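Local coordinates for N-acetylmuramoyl-L-alanine amidase amiD (PDB 3D2Y), which cleaves, with one bound zinc ion, the amide bond between N-acetylmuramoyl groups and L-amino acids in cell-wall glycopeptides, at residues A229-F234 / L238-A243. Sequence-based numbering, arbitrary orientation.
Sequences AFQMHF and LYNGEA
Gln231, near the C-terminal end of helix 220-234, reaches across to the backbone of Gly241 and Glu242 and illustrates how one side-chain amide can hold a loop that has no regular structure of its own. The loop connects this helix to helix 245-258, and an Asx turn at Asn240 shapes its middle: Asn240 OD1 accepts from Glu242 N at 3.2 Å.

With CG lying beside the backbone N (chi1 -67°) and the chain extended beyond it, Gln231 passes alongside the backbone of Leu238 and Tyr239, its CD 3.5 Å from Leu238 O, and delivers its amide to the turn. There OE1 accepts from Gly241 N at 2.9 Å, the donor in the carbonyl plane and on a lone pair, although the N-H...O angle is a bent 145°. The other half of the amide donates less favourably: NE2 lies 3.3 Å from Glu242 O and above the plane of that carbonyl. Since NE2 also bonds to Thr247 of the following helix, the amide's rotation is fixed from both its ends. Shortened to an alanine, this position is likely to leave Gly241 N and Glu242 O without these mates and the turn freer to shift. Gly241 itself has a positive phi of 85°, a conformation that favours glycine.

One residue on, Met232 carries the apolar half of the contact on the side of the helix that also meets Asp160, its side chain about 8 Å from that of Lys159, the transition-state stabiliser. Its SD stands off from the Tyr239 ring in an oblique Met-aromatic contact, 5.2 Å from the ring centroid, and the touching is done by Met232 CG, which rests 3.8 Å from Tyr239 CB.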
loop_
_atom_site.group_PDB
_atom_site.type_symbol
_atom_site.label_atom_id
_atom_site.label_comp_id
_atom_site.label_asym_id
_atom_site.label_seq_id
_atom_site.Cartn_x
_atom_site.Cartn_y
_atom_site.Cartn_z
ATOM N N ALA A 229 -8.490 -4.378 7.866
ATOM C CA ALA A 229 -7.479 -3.817 6.964
ATOM C C ALA A 229 -7.785 -4.162 5.470
ATOM O O ALA A 229 -7.719 -3.293 4.584
ATOM C CB ALA A 229 -6.086 -4.298 7.369
ATOM N N PHE A 230 -8.170 -5.403 5.231
ATOM C CA PHE A 230 -8.461 -5.898 3.890
ATOM C C PHE A 230 -9.715 -5.184 3.321
ATOM O O PHE A 230 -9.753 -4.750 2.135
ATOM C CB PHE A 230 -8.661 -7.420 3.940
ATOM C CG PHE A 230 -9.075 -8.022 2.636
ATOM C CD1 PHE A 230 -8.176 -8.106 1.577
ATOM C CD2 PHE A 230 -10.381 -8.551 2.471
ATOM C CE1 PHE A 230 -8.563 -8.670 0.352
ATOM C CE2 PHE A 230 -10.789 -9.111 1.248
ATOM C CZ PHE A 230 -9.866 -9.162 0.186
ATOM N N GLN A 231 -10.717 -5.047 4.192
ATOM C CA GLN A 231 -11.992 -4.422 3.811
ATOM C C GLN A 231 -11.819 -2.933 3.551
ATOM O O GLN A 231 -12.415 -2.389 2.601
ATOM C CB GLN A 231 -13.075 -4.664 4.866
ATOM C CG GLN A 231 -13.489 -6.155 4.969
ATOM C CD GLN A 231 -14.327 -6.472 6.201
ATOM O OE1 GLN A 231 -14.156 -5.864 7.252
ATOM N NE2 GLN A 231 -15.195 -7.474 6.090
ATOM N N MET A 232 -11.047 -2.257 4.397
ATOM C CA MET A 232 -10.735 -0.832 4.169
ATOM C C MET A 232 -10.156 -0.580 2.786
ATOM O O MET A 232 -10.458 0.443 2.184
ATOM C CB MET A 232 -9.813 -0.238 5.243
ATOM C CG MET A 232 -10.462 -0.062 6.595
ATOM S SD MET A 232 -9.426 0.893 7.707
ATOM C CE MET A 232 -8.142 -0.256 8.144
ATOM N N HIS A 233 -9.389 -1.545 2.264
ATOM C CA HIS A 233 -8.783 -1.450 0.932
ATOM C C HIS A 233 -9.778 -1.922 -0.171
ATOM O O HIS A 233 -9.959 -1.244 -1.198
ATOM C CB HIS A 233 -7.468 -2.262 0.946
ATOM C CG HIS A 233 -6.601 -2.104 -0.274
ATOM N ND1 HIS A 233 -5.226 -2.258 -0.232
ATOM C CD2 HIS A 233 -6.915 -1.871 -1.573
ATOM C CE1 HIS A 233 -4.735 -2.109 -1.453
ATOM N NE2 HIS A 233 -5.743 -1.892 -2.282
ATOM N N PHE A 234 -10.428 -3.066 0.043
ATOM C CA PHE A 234 -11.083 -3.793 -1.033
ATOM C C PHE A 234 -12.593 -3.936 -0.881
ATOM O O PHE A 234 -13.257 -4.352 -1.836
ATOM C CB PHE A 234 -10.452 -5.187 -1.235
ATOM C CG PHE A 234 -9.035 -5.160 -1.699
ATOM C CD1 PHE A 234 -8.750 -4.906 -3.048
ATOM C CD2 PHE A 234 -7.983 -5.434 -0.810
ATOM C CE1 PHE A 234 -7.455 -4.896 -3.512
ATOM C CE2 PHE A 234 -6.652 -5.405 -1.287
ATOM C CZ PHE A 234 -6.403 -5.158 -2.652
ATOM N N LEU A 238 -18.211 -1.773 4.180
ATOM C CA LEU A 238 -18.272 -2.289 5.545
ATOM C C LEU A 238 -16.964 -2.940 5.907
ATOM O O LEU A 238 -16.566 -3.916 5.268
ATOM C CB LEU A 238 -19.427 -3.278 5.746
ATOM C CG LEU A 238 -19.604 -3.862 7.165
ATOM C CD1 LEU A 238 -20.052 -2.790 8.159
ATOM C CD2 LEU A 238 -20.590 -4.995 7.160
ATOM N N TYR A 239 -16.308 -2.365 6.916
ATOM C CA TYR A 239 -14.953 -2.733 7.335
ATOM C C TYR A 239 -14.945 -3.017 8.841
ATOM O O TYR A 239 -14.033 -2.615 9.554
ATOM C CB TYR A 239 -13.927 -1.638 6.944
ATOM C CG TYR A 239 -14.286 -0.210 7.311
ATOM C CD1 TYR A 239 -13.915 0.335 8.547
ATOM C CD2 TYR A 239 -15.004 0.617 6.417
ATOM C CE1 TYR A 239 -14.252 1.675 8.886
ATOM C CE2 TYR A 239 -15.349 1.963 6.754
ATOM C CZ TYR A 239 -14.958 2.474 7.977
ATOM O OH TYR A 239 -15.303 3.763 8.302
ATOM N N ASN A 240 -15.992 -3.693 9.309
ATOM C CA ASN A 240 -16.104 -4.085 10.715
ATOM C C ASN A 240 -15.271 -5.304 11.120
ATOM O O ASN A 240 -15.196 -5.630 12.299
ATOM C CB ASN A 240 -17.584 -4.268 11.136
ATOM C CG ASN A 240 -18.242 -5.474 10.495
ATOM O OD1 ASN A 240 -17.674 -6.115 9.588
ATOM N ND2 ASN A 240 -19.436 -5.825 10.989
ATOM N N GLY A 241 -14.643 -5.962 10.145
ATOM C CA GLY A 241 -13.687 -7.010 10.444
ATOM C C GLY A 241 -14.298 -8.370 10.668
ATOM O O GLY A 241 -13.634 -9.256 11.198
ATOM N N GLU A 242 -15.579 -8.498 10.291
ATOM C CA GLU A 242 -16.342 -9.769 10.283
ATOM C C GLU A 242 -16.317 -10.465 8.919
ATOM O O GLU A 242 -16.566 -9.859 7.862
ATOM C CB GLU A 242 -17.793 -9.513 10.710
ATOM C CG GLU A 242 -17.930 -8.943 12.123
ATOM C CD GLU A 242 -17.505 -9.910 13.233
ATOM O OE1 GLU A 242 -17.272 -9.434 14.363
ATOM O OE2 GLU A 242 -17.421 -11.142 12.999
ATOM N N ALA A 243 -16.031 -11.749 8.945
ATOM C CA ALA A 243 -15.907 -12.513 7.730
ATOM C C ALA A 243 -17.266 -12.728 7.100
ATOM O O ALA A 243 -18.168 -13.303 7.735
ATOM C CB ALA A 243 -15.248 -13.841 8.029
#